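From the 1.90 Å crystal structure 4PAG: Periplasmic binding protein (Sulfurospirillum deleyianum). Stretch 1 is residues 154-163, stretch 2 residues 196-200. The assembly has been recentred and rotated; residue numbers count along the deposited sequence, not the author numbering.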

# COMPACT_ATOMS: atom_id res chain seq x y z
N TYR A 154 6.62 -6.57 12.96
CA TYR A 154 5.27 -5.98 12.98
C TYR A 154 4.24 -6.97 12.45
O TYR A 154 3.15 -7.13 13.03
CB TYR A 154 5.23 -4.69 12.15
CG TYR A 154 5.72 -3.46 12.86
CD1 TYR A 154 6.77 -3.51 13.78
CD2 TYR A 154 5.14 -2.23 12.60
CE1 TYR A 154 7.22 -2.37 14.41
CE2 TYR A 154 5.59 -1.08 13.22
CZ TYR A 154 6.62 -1.15 14.13
OH TYR A 154 7.05 0.00 14.74
N LEU A 155 4.58 -7.66 11.37
CA LEU A 155 3.68 -8.64 10.77
C LEU A 155 3.42 -9.84 11.69
O LEU A 155 2.28 -10.32 11.79
CB LEU A 155 4.23 -9.10 9.42
CG LEU A 155 4.17 -8.03 8.33
CD1 LEU A 155 5.14 -8.36 7.20
CD2 LEU A 155 2.75 -7.84 7.79
N ASP A 156 4.46 -10.32 12.36
CA ASP A 156 4.33 -11.44 13.31
C ASP A 156 3.48 -11.04 14.52
O ASP A 156 2.64 -11.82 14.97
CB ASP A 156 5.71 -11.92 13.78
CG ASP A 156 6.48 -12.65 12.69
OD1 ASP A 156 5.90 -12.96 11.63
OD2 ASP A 156 7.69 -12.92 12.90
N GLU A 157 3.70 -9.84 15.05
CA GLU A 157 2.90 -9.34 16.17
C GLU A 157 1.43 -9.27 15.82
O GLU A 157 0.57 -9.64 16.62
CB GLU A 157 3.35 -7.93 16.57
CG GLU A 157 4.67 -7.88 17.31
CD GLU A 157 5.18 -6.46 17.46
OE1 GLU A 157 4.69 -5.56 16.74
OE2 GLU A 157 6.07 -6.25 18.31
N LEU A 158 1.14 -8.76 14.62
CA LEU A 158 -0.24 -8.64 14.17
C LEU A 158 -0.88 -10.01 13.97
O LEU A 158 -2.03 -10.21 14.37
CB LEU A 158 -0.33 -7.82 12.88
CG LEU A 158 -1.76 -7.52 12.40
CD1 LEU A 158 -2.53 -6.69 13.42
CD2 LEU A 158 -1.70 -6.81 11.06
N LYS A 159 -0.14 -10.93 13.36
CA LYS A 159 -0.64 -12.30 13.14
C LYS A 159 -1.00 -13.00 14.44
O LYS A 159 -2.05 -13.65 14.54
CB LYS A 159 0.41 -13.13 12.39
CG LYS A 159 -0.10 -14.49 11.94
CD LYS A 159 0.97 -15.30 11.23
CE LYS A 159 0.35 -16.53 10.59
NZ LYS A 159 1.34 -17.61 10.33
N THR A 160 -0.13 -12.87 15.43
CA THR A 160 -0.36 -13.47 16.73
C THR A 160 -1.57 -12.83 17.41
O THR A 160 -2.41 -13.53 17.96
CB THR A 160 0.89 -13.37 17.61
OG1 THR A 160 1.94 -14.11 16.97
CG2 THR A 160 0.65 -13.95 18.99
N PHE A 161 -1.69 -11.50 17.36
CA PHE A 161 -2.86 -10.82 17.91
C PHE A 161 -4.18 -11.25 17.23
O PHE A 161 -5.15 -11.60 17.90
CB PHE A 161 -2.72 -9.30 17.86
CG PHE A 161 -4.00 -8.58 18.19
CD1 PHE A 161 -4.52 -8.63 19.46
CD2 PHE A 161 -4.70 -7.90 17.20
CE1 PHE A 161 -5.70 -7.99 19.77
CE2 PHE A 161 -5.90 -7.27 17.50
CZ PHE A 161 -6.40 -7.32 18.79
N VAL A 162 -4.21 -11.22 15.90
CA VAL A 162 -5.42 -11.57 15.16
C VAL A 162 -5.85 -13.03 15.44
O VAL A 162 -7.04 -13.31 15.61
CB VAL A 162 -5.27 -11.29 13.65
CG1 VAL A 162 -6.43 -11.87 12.86
CG2 VAL A 162 -5.21 -9.79 13.41
N ALA A 163 -4.87 -13.93 15.53
CA ALA A 163 -5.16 -15.32 15.90
C ALA A 163 -5.86 -15.46 17.26
O ALA A 163 -6.60 -16.42 17.48
CB ALA A 163 -3.88 -16.16 15.89
N ALA A 196 -8.44 -7.29 6.13
CA ALA A 196 -8.55 -8.70 6.53
C ALA A 196 -7.36 -9.14 7.38
O ALA A 196 -7.52 -9.90 8.34
CB ALA A 196 -8.67 -9.58 5.30
N LEU A 197 -6.17 -8.65 7.04
CA LEU A 197 -4.95 -8.97 7.80
C LEU A 197 -5.02 -8.45 9.24
O LEU A 197 -4.46 -9.05 10.16
CB LEU A 197 -3.73 -8.38 7.11
CG LEU A 197 -2.37 -8.91 7.56
CD1 LEU A 197 -2.20 -10.36 7.14
CD2 LEU A 197 -1.26 -8.04 6.98
N ALA A 198 -5.73 -7.34 9.42
CA ALA A 198 -5.93 -6.75 10.73
C ALA A 198 -7.04 -7.43 11.55
O ALA A 198 -7.32 -7.00 12.66
CB ALA A 198 -6.25 -5.27 10.57
N GLY A 199 -7.68 -8.46 11.01
CA GLY A 199 -8.72 -9.20 11.71
C GLY A 199 -10.13 -8.70 11.45
O GLY A 199 -11.05 -8.97 12.22
N GLY A 200 -10.32 -7.98 10.35
CA GLY A 200 -11.63 -7.48 9.98
C GLY A 200 -12.49 -8.53 9.30
O GLY A 200 -11.99 -9.41 8.59

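The close approach of a helix to the C-terminal end of another helix illustrates a general principle: where a chain turns out of a helix, glycine lets the backbone come close to its neighbour, and apolar side chains do the rest. In the periplasmic binding protein, residues 154-163 belong to a helix that begins earlier in the chain, while the second stretch carries the last helical residues, Ala-196 and Leu-197, and the turn that follows.

Backbone hydrogen bonds operate within each stretch, not between them. The first helix is held by regular i to i+4 bonds, among them Val-162 N to Leu-158 O at 2.8 Å and Lys-159 N to Leu-155 O at 2.9 Å. Thr-160 adds a side-chain bond, its OG1 donating to Asp-156 O at 3.1 Å, so that this carbonyl also serves a hydroxyl of its own helix. In the second stretch, Gly-199 leaves helical geometry with a positive phi of 93° in a Schellman motif; its N donates to Ala-196 O at 3.0 Å, drawing the chain back over the last turn.

Here the CA traces come nearest, with Val-162 CA and Gly-199 CA 5.3 Å apart. A CB on Gly-199 would point toward the first helix and lie 3.3 Å from Val-162 CG2, a tight fit. Its backbone angles alone already call for glycine, because a CB would also be jammed against the carbonyl O of Ala-198.

Val-162 packs a methyl group against the main chain of the turn. Its CG2 lies 3.4 Å from Leu-197 O, 3.5 Å from Ala-198 C and 3.7 Å from Gly-199 N. These are van der Waals contacts: a methyl group offers no conventional hydrogen-bond donor, even beside a carbonyl oxygen. Leu-158, one helical turn earlier, also points toward the second stretch, bringing CD2 to 3.7 Å from Leu-197 O and 4.2 Å from Ala-198 CA.

Contacts between apolar side chains extend the packing. Leu-197 sets out sideways, but the end of its side chain comes nearer to the first helix and meets two leucines spaced three residues apart: its CG is 4.1 Å from Leu-158 CD2, and its CD2 is 4.1 Å from Leu-155 CD2. The contact is thus one of van der Waals and apolar packing; it buries 234 Å², both sides summed, with no hydrogen bond across it. One cost remains: Ala-198 O is buried by the contact and has no partner in the model.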